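Inorganic polyphosphate/ATP-glucomannokinase (Arthrobacter sp., PDB 1WOQ) phosphorylates glucose, and probably mannose, using inorganic polyphosphate or ATP as the phosphoryl donor, and belongs to the ROK family of sugar kinases. Local coordinates at residues 12-20 / 72-83; 119-130 / 255-263. All blocks are in the same frame, centred on the assembly; numbering follows the deposited sequence.

Contact 1: 12-20 / 72-83; sequences APLIGIDIG and PAAGSPVGVTFP. With BGC (beta-D-glucopyranose), chain C.
With chi1 71°, OG1 of T81 sits between its backbone N and carbonyl carbon, while CG of D18 lies anti to the backbone N (chi1 -171°), and the two groups meet beside the backbone. The pair lies near the C-terminal ends of parallel strands 14-19 and 78-82, neighbours in the five-stranded sheet of order 3-2-1-4-5 that marks the actin-like ATPase fold of ROK kinases. T81 OG1 donates to D18 OD1 over a very short 2.5 Å and accepts from I19 N at 3.0 Å, taking the place of T81 O, which is buried without a partner. A valine in place of T81 would probably leave I19 N without this acceptor and the D18 carboxylate freer to turn. Further back, I17 bonds to strand 78-82 through both its N, which donates to G79 O, and its O, which accepts from T81 N at 2.8 Å. On the sheet face covered by helix 51-66, CG1 of I17 rests against V78 CG1, and I19 CD1 presses on V80 CG1 at 3.6 Å. At the other end, the P72 ring crosses the I15 side chain at about a right angle, P72 CG 4.0 Å from I15 CG1. Where the strands diverge, one water accepts from I15 N and donates to P77 O at 2.8 Å and to S76 OG at 2.9 Å.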
loop_
_atom_site.group_PDB
_atom_site.type_symbol
_atom_site.label_atom_id
_atom_site.label_comp_id
_atom_site.label_asym_id
_atom_site.label_seq_id
_atom_site.Cartn_x
_atom_site.Cartn_y
_atom_site.Cartn_z
ATOM N N ALA A 12 -9.687 12.523 -17.544
ATOM C CA ALA A 12 -10.500 11.381 -17.153
ATOM C C ALA A 12 -10.000 10.702 -15.883
ATOM O O ALA A 12 -8.817 10.387 -15.753
ATOM C CB ALA A 12 -10.554 10.369 -18.293
ATOM N N PRO A 13 -10.906 10.472 -14.923
ATOM C CA PRO A 13 -10.508 9.817 -13.676
ATOM C C PRO A 13 -10.338 8.320 -13.914
ATOM O O PRO A 13 -10.722 7.804 -14.967
ATOM C CB PRO A 13 -11.672 10.131 -12.743
ATOM C CG PRO A 13 -12.843 10.115 -13.674
ATOM C CD PRO A 13 -12.319 10.887 -14.871
ATOM N N LEU A 14 -9.745 7.630 -12.946
ATOM C CA LEU A 14 -9.538 6.191 -13.053
ATOM C C LEU A 14 -9.918 5.541 -11.734
ATOM O O LEU A 14 -9.733 6.131 -10.671
ATOM C CB LEU A 14 -8.072 5.876 -13.364
ATOM C CG LEU A 14 -7.538 6.191 -14.765
ATOM C CD1 LEU A 14 -6.040 5.927 -14.799
ATOM C CD2 LEU A 14 -8.249 5.336 -15.806
ATOM N N ILE A 15 -10.449 4.327 -11.804
ATOM C CA ILE A 15 -10.824 3.610 -10.597
ATOM C C ILE A 15 -9.599 2.914 -10.017
ATOM O O ILE A 15 -8.829 2.285 -10.744
ATOM C CB ILE A 15 -11.912 2.542 -10.882
ATOM C CG1 ILE A 15 -13.230 3.230 -11.249
ATOM C CG2 ILE A 15 -12.089 1.632 -9.658
ATOM C CD1 ILE A 15 -14.320 2.273 -11.733
ATOM N N GLY A 16 -9.419 3.059 -8.708
ATOM C CA GLY A 16 -8.312 2.419 -8.018
ATOM C C GLY A 16 -8.913 1.543 -6.934
ATOM O O GLY A 16 -9.867 1.951 -6.274
ATOM N N ILE A 17 -8.368 0.342 -6.751
ATOM C CA ILE A 17 -8.869 -0.598 -5.751
ATOM C C ILE A 17 -7.728 -1.001 -4.823
ATOM O O ILE A 17 -6.637 -1.321 -5.286
ATOM C CB ILE A 17 -9.434 -1.876 -6.430
ATOM C CG1 ILE A 17 -10.538 -1.501 -7.424
ATOM C CG2 ILE A 17 -9.986 -2.836 -5.375
ATOM C CD1 ILE A 17 -11.784 -0.914 -6.779
ATOM N N ASP A 18 -7.983 -0.995 -3.516
ATOM C CA ASP A 18 -6.965 -1.355 -2.532
ATOM C C ASP A 18 -7.417 -2.599 -1.764
ATOM O O ASP A 18 -8.417 -2.568 -1.043
ATOM C CB ASP A 18 -6.742 -0.161 -1.586
ATOM C CG ASP A 18 -5.551 -0.344 -0.653
ATOM O OD1 ASP A 18 -4.573 -1.027 -1.017
ATOM O OD2 ASP A 18 -5.586 0.228 0.455
ATOM N N ILE A 19 -6.691 -3.698 -1.946
ATOM C CA ILE A 19 -7.021 -4.951 -1.274
ATOM C C ILE A 19 -6.270 -5.031 0.049
ATOM O O ILE A 19 -5.041 -5.133 0.075
ATOM C CB ILE A 19 -6.648 -6.171 -2.144
ATOM C CG1 ILE A 19 -7.460 -6.148 -3.444
ATOM C CG2 ILE A 19 -6.907 -7.462 -1.369
ATOM C CD1 ILE A 19 -7.079 -7.232 -4.440
ATOM N N GLY A 20 -7.017 -4.976 1.147
ATOM C CA GLY A 20 -6.404 -5.032 2.460
ATOM C C GLY A 20 -6.762 -6.290 3.224
ATOM O O GLY A 20 -7.526 -7.126 2.742
ATOM N N PRO A 72 -15.549 6.768 -14.708
ATOM C CA PRO A 72 -14.833 6.908 -15.982
ATOM C C PRO A 72 -15.513 6.017 -17.019
ATOM O O PRO A 72 -16.497 5.349 -16.704
ATOM C CB PRO A 72 -13.428 6.430 -15.634
ATOM C CG PRO A 72 -13.694 5.366 -14.615
ATOM C CD PRO A 72 -14.741 6.011 -13.734
ATOM N N ALA A 73 -14.998 6.004 -18.247
ATOM C CA ALA A 73 -15.576 5.174 -19.307
ATOM C C ALA A 73 -15.657 3.717 -18.852
ATOM O O ALA A 73 -14.748 3.215 -18.192
ATOM C CB ALA A 73 -14.739 5.281 -20.575
ATOM N N ALA A 74 -16.741 3.043 -19.224
ATOM C CA ALA A 74 -16.981 1.653 -18.837
ATOM C C ALA A 74 -15.847 0.665 -19.100
ATOM O O ALA A 74 -15.700 -0.320 -18.375
ATOM C CB ALA A 74 -18.264 1.148 -19.499
ATOM N N GLY A 75 -15.046 0.914 -20.128
ATOM C CA GLY A 75 -13.962 -0.005 -20.431
ATOM C C GLY A 75 -12.590 0.464 -19.989
ATOM O O GLY A 75 -11.577 -0.144 -20.344
ATOM N N SER A 76 -12.548 1.541 -19.211
ATOM C CA SER A 76 -11.280 2.080 -18.738
ATOM C C SER A 76 -10.564 1.086 -17.826
ATOM O O SER A 76 -11.201 0.332 -17.093
ATOM C CB SER A 76 -11.513 3.397 -17.992
ATOM O OG SER A 76 -12.401 3.223 -16.903
ATOM N N PRO A 77 -9.223 1.068 -17.870
ATOM C CA PRO A 77 -8.450 0.150 -17.030
ATOM C C PRO A 77 -8.613 0.473 -15.547
ATOM O O PRO A 77 -8.826 1.624 -15.176
ATOM C CB PRO A 77 -7.017 0.360 -17.519
ATOM C CG PRO A 77 -7.019 1.789 -17.945
ATOM C CD PRO A 77 -8.330 1.908 -18.688
ATOM N N VAL A 78 -8.514 -0.556 -14.714
ATOM C CA VAL A 78 -8.653 -0.408 -13.269
ATOM C C VAL A 78 -7.361 -0.802 -12.562
ATOM O O VAL A 78 -6.781 -1.848 -12.854
ATOM C CB VAL A 78 -9.799 -1.303 -12.740
ATOM C CG1 VAL A 78 -9.893 -1.213 -11.220
ATOM C CG2 VAL A 78 -11.106 -0.886 -13.386
ATOM N N GLY A 79 -6.919 0.040 -11.631
ATOM C CA GLY A 79 -5.709 -0.247 -10.879
ATOM C C GLY A 79 -6.078 -0.944 -9.582
ATOM O O GLY A 79 -7.053 -0.578 -8.930
ATOM N N VAL A 80 -5.299 -1.944 -9.194
ATOM C CA VAL A 80 -5.594 -2.696 -7.978
ATOM C C VAL A 80 -4.316 -2.989 -7.206
ATOM O O VAL A 80 -3.279 -3.258 -7.811
ATOM C CB VAL A 80 -6.268 -4.041 -8.332
ATOM C CG1 VAL A 80 -6.637 -4.798 -7.068
ATOM C CG2 VAL A 80 -7.499 -3.790 -9.200
ATOM N N THR A 81 -4.383 -2.932 -5.879
ATOM C CA THR A 81 -3.205 -3.232 -5.067
ATOM C C THR A 81 -3.316 -4.633 -4.492
ATOM O O THR A 81 -4.403 -5.202 -4.402
ATOM C CB THR A 81 -3.041 -2.270 -3.873
ATOM O OG1 THR A 81 -4.056 -2.545 -2.896
ATOM C CG2 THR A 81 -3.145 -0.816 -4.327
ATOM N N PHE A 82 -2.179 -5.182 -4.088
ATOM C CA PHE A 82 -2.144 -6.513 -3.504
ATOM C C PHE A 82 -0.952 -6.558 -2.562
ATOM O O PHE A 82 0.131 -6.092 -2.908
ATOM C CB PHE A 82 -1.984 -7.576 -4.586
ATOM C CG PHE A 82 -2.064 -8.973 -4.055
ATOM C CD1 PHE A 82 -3.296 -9.592 -3.884
ATOM C CD2 PHE A 82 -0.912 -9.644 -3.662
ATOM C CE1 PHE A 82 -3.379 -10.864 -3.326
ATOM C CE2 PHE A 82 -0.986 -10.915 -3.102
ATOM C CZ PHE A 82 -2.220 -11.523 -2.934
ATOM N N PRO A 83 -1.129 -7.134 -1.362
ATOM C CA PRO A 83 -0.047 -7.215 -0.382
ATOM C C PRO A 83 1.020 -8.270 -0.658
ATOM O O PRO A 83 1.210 -9.185 0.134
ATOM C CB PRO A 83 -0.796 -7.476 0.919
ATOM C CG PRO A 83 -1.885 -8.390 0.467
ATOM C CD PRO A 83 -2.366 -7.737 -0.825
HETATM C C2 BGC C . 3.937 -8.062 2.442
HETATM C C3 BGC C . 4.106 -6.815 1.563
HETATM C C4 BGC C . 3.024 -5.780 1.905
HETATM C C5 BGC C . 3.045 -5.490 3.413
HETATM C C6 BGC C . 1.955 -4.537 3.865
HETATM C C1 BGC C . 3.943 -7.641 3.914
HETATM O O1 BGC C . 3.753 -8.740 4.735
HETATM O O2 BGC C . 4.992 -8.975 2.194
HETATM O O3 BGC C . 4.022 -7.171 0.191
HETATM O O4 BGC C . 3.260 -4.577 1.181
HETATM O O5 BGC C . 2.876 -6.718 4.154
HETATM O O6 BGC C . 0.673 -4.977 3.443
HETATM O O HOH W 1 -11.002 3.152 -14.390
#

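Contact 2: 119-130 / 255-263; sequences EVINDADAAGLA and AAIEIALQH. With BGC (beta-D-glucopyranose), chain C.
Apolar packing carries most of this contact: L129 of helix 123-130 leans on I257, E258 and L261 of helix 255-262. The helix axes cross at 79°, 8.6 Å apart at their closest. L129 CB meets I257 CG2 at 4.1 Å, its CD1 lies against E258 OE1 with E258 CB behind, and its CD2 passes L261 CD1 with the two leucines sliding by in opposite directions. I257 CD1 lies over the helix backbone, 3.7 Å from A130 CA. I121, on the strand leading into helix 123-130, sends CD1 against E258 CG at 3.9 Å; E258, bent at chi2 (60°), crosses this methyl with both its CG and its CD. The small A126 lets the start of segment 255-263 come near, its CB 3.9 Å from A255 N.

The polar link is a water: it donates to E119 OE1 at 2.9 Å and accepts from Q262 NE2, while E119 OE1 also lies against Q262 CB and CG.

The sugar is held where strand 119-122 passes into helix 123-130. N122 OD1 caps the helix, accepting from D125 N on a lone pair and weakly from A124 N, while ND2 turns to the glucose with weak bonds to O3 and O4. D123 takes two hydroxyls, O6 on OD1 at 2.7 Å and O4 on OD2 at 2.5 Å. No direct hydrogen bond joins the two segments, so helix 255-262 meets the sugar-binding strand-helix unit by van der Waals packing and one water bridge, while the sugar is gripped by directional bonds.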
loop_
_atom_site.group_PDB
_atom_site.type_symbol
_atom_site.label_atom_id
_atom_site.label_comp_id
_atom_site.label_asym_id
_atom_site.label_seq_id
_atom_site.Cartn_x
_atom_site.Cartn_y
_atom_site.Cartn_z
ATOM N N GLU A 119 -4.665 -3.890 -13.781
ATOM C CA GLU A 119 -3.238 -4.001 -13.526
ATOM C C GLU A 119 -2.981 -3.842 -12.042
ATOM O O GLU A 119 -3.344 -2.831 -11.436
ATOM C CB GLU A 119 -2.479 -2.952 -14.328
ATOM C CG GLU A 119 -2.486 -3.257 -15.814
ATOM C CD GLU A 119 -1.740 -2.230 -16.627
ATOM O OE1 GLU A 119 -0.622 -1.854 -16.222
ATOM O OE2 GLU A 119 -2.268 -1.811 -17.677
ATOM N N VAL A 120 -2.353 -4.862 -11.472
ATOM C CA VAL A 120 -2.058 -4.904 -10.052
ATOM C C VAL A 120 -0.659 -4.402 -9.722
ATOM O O VAL A 120 0.276 -4.528 -10.519
ATOM C CB VAL A 120 -2.222 -6.352 -9.518
ATOM C CG1 VAL A 120 -1.914 -6.416 -8.031
ATOM C CG2 VAL A 120 -3.645 -6.845 -9.793
ATOM N N ILE A 121 -0.536 -3.818 -8.538
ATOM C CA ILE A 121 0.734 -3.299 -8.050
ATOM C C ILE A 121 0.765 -3.573 -6.553
ATOM O O ILE A 121 -0.282 -3.666 -5.913
ATOM C CB ILE A 121 0.847 -1.779 -8.296
ATOM C CG1 ILE A 121 2.162 -1.249 -7.715
ATOM C CG2 ILE A 121 -0.354 -1.062 -7.684
ATOM C CD1 ILE A 121 2.401 0.227 -7.997
ATOM N N ASN A 122 1.957 -3.726 -5.992
ATOM C CA ASN A 122 2.055 -3.969 -4.560
ATOM C C ASN A 122 1.400 -2.820 -3.788
ATOM O O ASN A 122 1.520 -1.659 -4.173
ATOM C CB ASN A 122 3.519 -4.109 -4.150
ATOM C CG ASN A 122 3.694 -4.122 -2.655
ATOM O OD1 ASN A 122 3.982 -3.093 -2.048
ATOM N ND2 ASN A 122 3.498 -5.288 -2.043
ATOM N N ASP A 123 0.715 -3.145 -2.694
ATOM C CA ASP A 123 0.028 -2.124 -1.908
ATOM C C ASP A 123 0.929 -1.017 -1.351
ATOM O O ASP A 123 0.562 0.164 -1.388
ATOM C CB ASP A 123 -0.780 -2.771 -0.772
ATOM C CG ASP A 123 0.087 -3.510 0.239
ATOM O OD1 ASP A 123 -0.334 -3.598 1.411
ATOM O OD2 ASP A 123 1.169 -4.017 -0.127
ATOM N N ALA A 124 2.100 -1.381 -0.836
ATOM C CA ALA A 124 3.016 -0.377 -0.298
ATOM C C ALA A 124 3.577 0.473 -1.439
ATOM O O ALA A 124 3.739 1.687 -1.293
ATOM C CB ALA A 124 4.151 -1.053 0.482
ATOM N N ASP A 125 3.869 -0.166 -2.572
ATOM C CA ASP A 125 4.384 0.545 -3.742
ATOM C C ASP A 125 3.381 1.610 -4.185
ATOM O O ASP A 125 3.766 2.729 -4.538
ATOM C CB ASP A 125 4.639 -0.421 -4.906
ATOM C CG ASP A 125 5.928 -1.216 -4.749
ATOM O OD1 ASP A 125 6.632 -1.043 -3.731
ATOM O OD2 ASP A 125 6.234 -2.017 -5.659
ATOM N N ALA A 126 2.096 1.258 -4.165
ATOM C CA ALA A 126 1.042 2.195 -4.556
ATOM C C ALA A 126 1.033 3.372 -3.584
ATOM O O ALA A 126 0.949 4.529 -3.996
ATOM C CB ALA A 126 -0.321 1.498 -4.551
ATOM N N ALA A 127 1.126 3.074 -2.292
ATOM C CA ALA A 127 1.148 4.126 -1.280
ATOM C C ALA A 127 2.341 5.045 -1.539
ATOM O O ALA A 127 2.248 6.262 -1.367
ATOM C CB ALA A 127 1.246 3.515 0.118
ATOM N N GLY A 128 3.458 4.454 -1.955
ATOM C CA GLY A 128 4.655 5.231 -2.245
ATOM C C GLY A 128 4.472 6.151 -3.440
ATOM O O GLY A 128 4.878 7.319 -3.403
ATOM N N LEU A 129 3.861 5.639 -4.505
ATOM C CA LEU A 129 3.623 6.453 -5.698
ATOM C C LEU A 129 2.784 7.665 -5.314
ATOM O O LEU A 129 3.057 8.794 -5.739
ATOM C CB LEU A 129 2.878 5.650 -6.770
ATOM C CG LEU A 129 3.621 4.543 -7.515
ATOM C CD1 LEU A 129 2.641 3.762 -8.390
ATOM C CD2 LEU A 129 4.725 5.155 -8.359
ATOM N N ALA A 130 1.756 7.424 -4.507
ATOM C CA ALA A 130 0.873 8.493 -4.063
ATOM C C ALA A 130 1.613 9.531 -3.218
ATOM O O ALA A 130 1.437 10.726 -3.422
ATOM C CB ALA A 130 -0.297 7.913 -3.281
ATOM N N ALA A 255 -2.773 3.191 -6.996
ATOM C CA ALA A 255 -3.141 2.213 -8.014
ATOM C C ALA A 255 -3.520 2.925 -9.309
ATOM O O ALA A 255 -3.198 2.458 -10.399
ATOM C CB ALA A 255 -4.306 1.358 -7.524
ATOM N N ALA A 256 -4.204 4.058 -9.179
ATOM C CA ALA A 256 -4.618 4.837 -10.343
ATOM C C ALA A 256 -3.384 5.442 -11.008
ATOM O O ALA A 256 -3.261 5.439 -12.235
ATOM C CB ALA A 256 -5.585 5.936 -9.922
ATOM N N ILE A 257 -2.471 5.963 -10.192
ATOM C CA ILE A 257 -1.239 6.546 -10.712
ATOM C C ILE A 257 -0.512 5.531 -11.588
ATOM O O ILE A 257 -0.085 5.854 -12.692
ATOM C CB ILE A 257 -0.274 6.964 -9.570
ATOM C CG1 ILE A 257 -0.830 8.185 -8.835
ATOM C CG2 ILE A 257 1.117 7.258 -10.139
ATOM C CD1 ILE A 257 0.000 8.605 -7.636
ATOM N N GLU A 258 -0.374 4.304 -11.088
ATOM C CA GLU A 258 0.315 3.256 -11.830
ATOM C C GLU A 258 -0.309 3.038 -13.207
ATOM O O GLU A 258 0.410 2.886 -14.193
ATOM C CB GLU A 258 0.318 1.943 -11.035
ATOM C CG GLU A 258 1.180 0.834 -11.650
ATOM C CD GLU A 258 2.648 1.219 -11.781
ATOM O OE1 GLU A 258 3.036 2.302 -11.297
ATOM O OE2 GLU A 258 3.422 0.432 -12.365
ATOM N N ILE A 259 -1.637 3.014 -13.279
ATOM C CA ILE A 259 -2.310 2.836 -14.567
ATOM C C ILE A 259 -1.842 3.922 -15.525
ATOM O O ILE A 259 -1.429 3.642 -16.651
ATOM C CB ILE A 259 -3.841 2.977 -14.456
ATOM C CG1 ILE A 259 -4.429 1.820 -13.659
ATOM C CG2 ILE A 259 -4.461 3.033 -15.857
ATOM C CD1 ILE A 259 -5.927 1.908 -13.523
ATOM N N ALA A 260 -1.926 5.164 -15.061
ATOM C CA ALA A 260 -1.531 6.324 -15.849
ATOM C C ALA A 260 -0.090 6.226 -16.331
ATOM O O ALA A 260 0.194 6.459 -17.505
ATOM C CB ALA A 260 -1.722 7.594 -15.028
ATOM N N LEU A 261 0.820 5.883 -15.423
ATOM C CA LEU A 261 2.227 5.760 -15.779
ATOM C C LEU A 261 2.433 4.677 -16.829
ATOM O O LEU A 261 3.166 4.873 -17.798
ATOM C CB LEU A 261 3.066 5.438 -14.542
ATOM C CG LEU A 261 3.134 6.504 -13.445
ATOM C CD1 LEU A 261 3.996 5.993 -12.301
ATOM C CD2 LEU A 261 3.705 7.797 -14.010
ATOM N N GLN A 262 1.784 3.534 -16.636
ATOM C CA GLN A 262 1.905 2.422 -17.572
ATOM C C GLN A 262 1.326 2.792 -18.934
ATOM O O GLN A 262 1.918 2.487 -19.969
ATOM C CB GLN A 262 1.192 1.186 -17.017
ATOM C CG GLN A 262 1.705 0.726 -15.662
ATOM C CD GLN A 262 3.158 0.292 -15.690
ATOM O OE1 GLN A 262 4.048 1.074 -16.019
ATOM N NE2 GLN A 262 3.404 -0.965 -15.341
ATOM N N HIS A 263 0.168 3.447 -18.930
ATOM C CA HIS A 263 -0.474 3.864 -20.173
ATOM C C HIS A 263 0.060 5.225 -20.610
ATOM O O HIS A 263 -0.765 6.122 -20.882
ATOM C CB HIS A 263 -1.992 3.946 -19.991
ATOM C CG HIS A 263 -2.660 2.613 -19.858
ATOM N ND1 HIS A 263 -2.319 1.703 -18.881
ATOM C CD2 HIS A 263 -3.656 2.040 -20.575
ATOM C CE1 HIS A 263 -3.075 0.626 -19.002
ATOM N NE2 HIS A 263 -3.895 0.806 -20.022
HETATM C C2 BGC C . 3.937 -8.062 2.442
HETATM C C3 BGC C . 4.106 -6.815 1.563
HETATM C C4 BGC C . 3.024 -5.780 1.905
HETATM C C5 BGC C . 3.045 -5.490 3.413
HETATM C C6 BGC C . 1.955 -4.537 3.865
HETATM C C1 BGC C . 3.943 -7.641 3.914
HETATM O O1 BGC C . 3.753 -8.740 4.735
HETATM O O2 BGC C . 4.992 -8.975 2.194
HETATM O O3 BGC C . 4.022 -7.171 0.191
HETATM O O4 BGC C . 3.260 -4.577 1.181
HETATM O O5 BGC C . 2.876 -6.718 4.154
HETATM O O6 BGC C . 0.673 -4.977 3.443
HETATM O O HOH W 2 1.059 -2.673 -14.016
#

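Contacts 1 and 2 share one sheet: strand 78-82 of contact 1 pairs with strand 118-122 of contact 2, probably through V80 O with I121 N and F82 O with D123 N. Helix 250-262 spans both, its I259 packing on L14 and P77 and its A255 on T81. Contact 1 is strand pairing, mostly buried along the strands and partly open at its P72-P77 end, held by backbone bonds and by hydroxyl and carboxylate groups near the strand ends. Contact 2 joins helix to helix and strand, apolar in its buried middle and polar and water-bridged at its exposed side, toward the last modelled residues. Both reach the glucose, contact 1 merely touching it through P83, contact 2 hydrogen-bonding it.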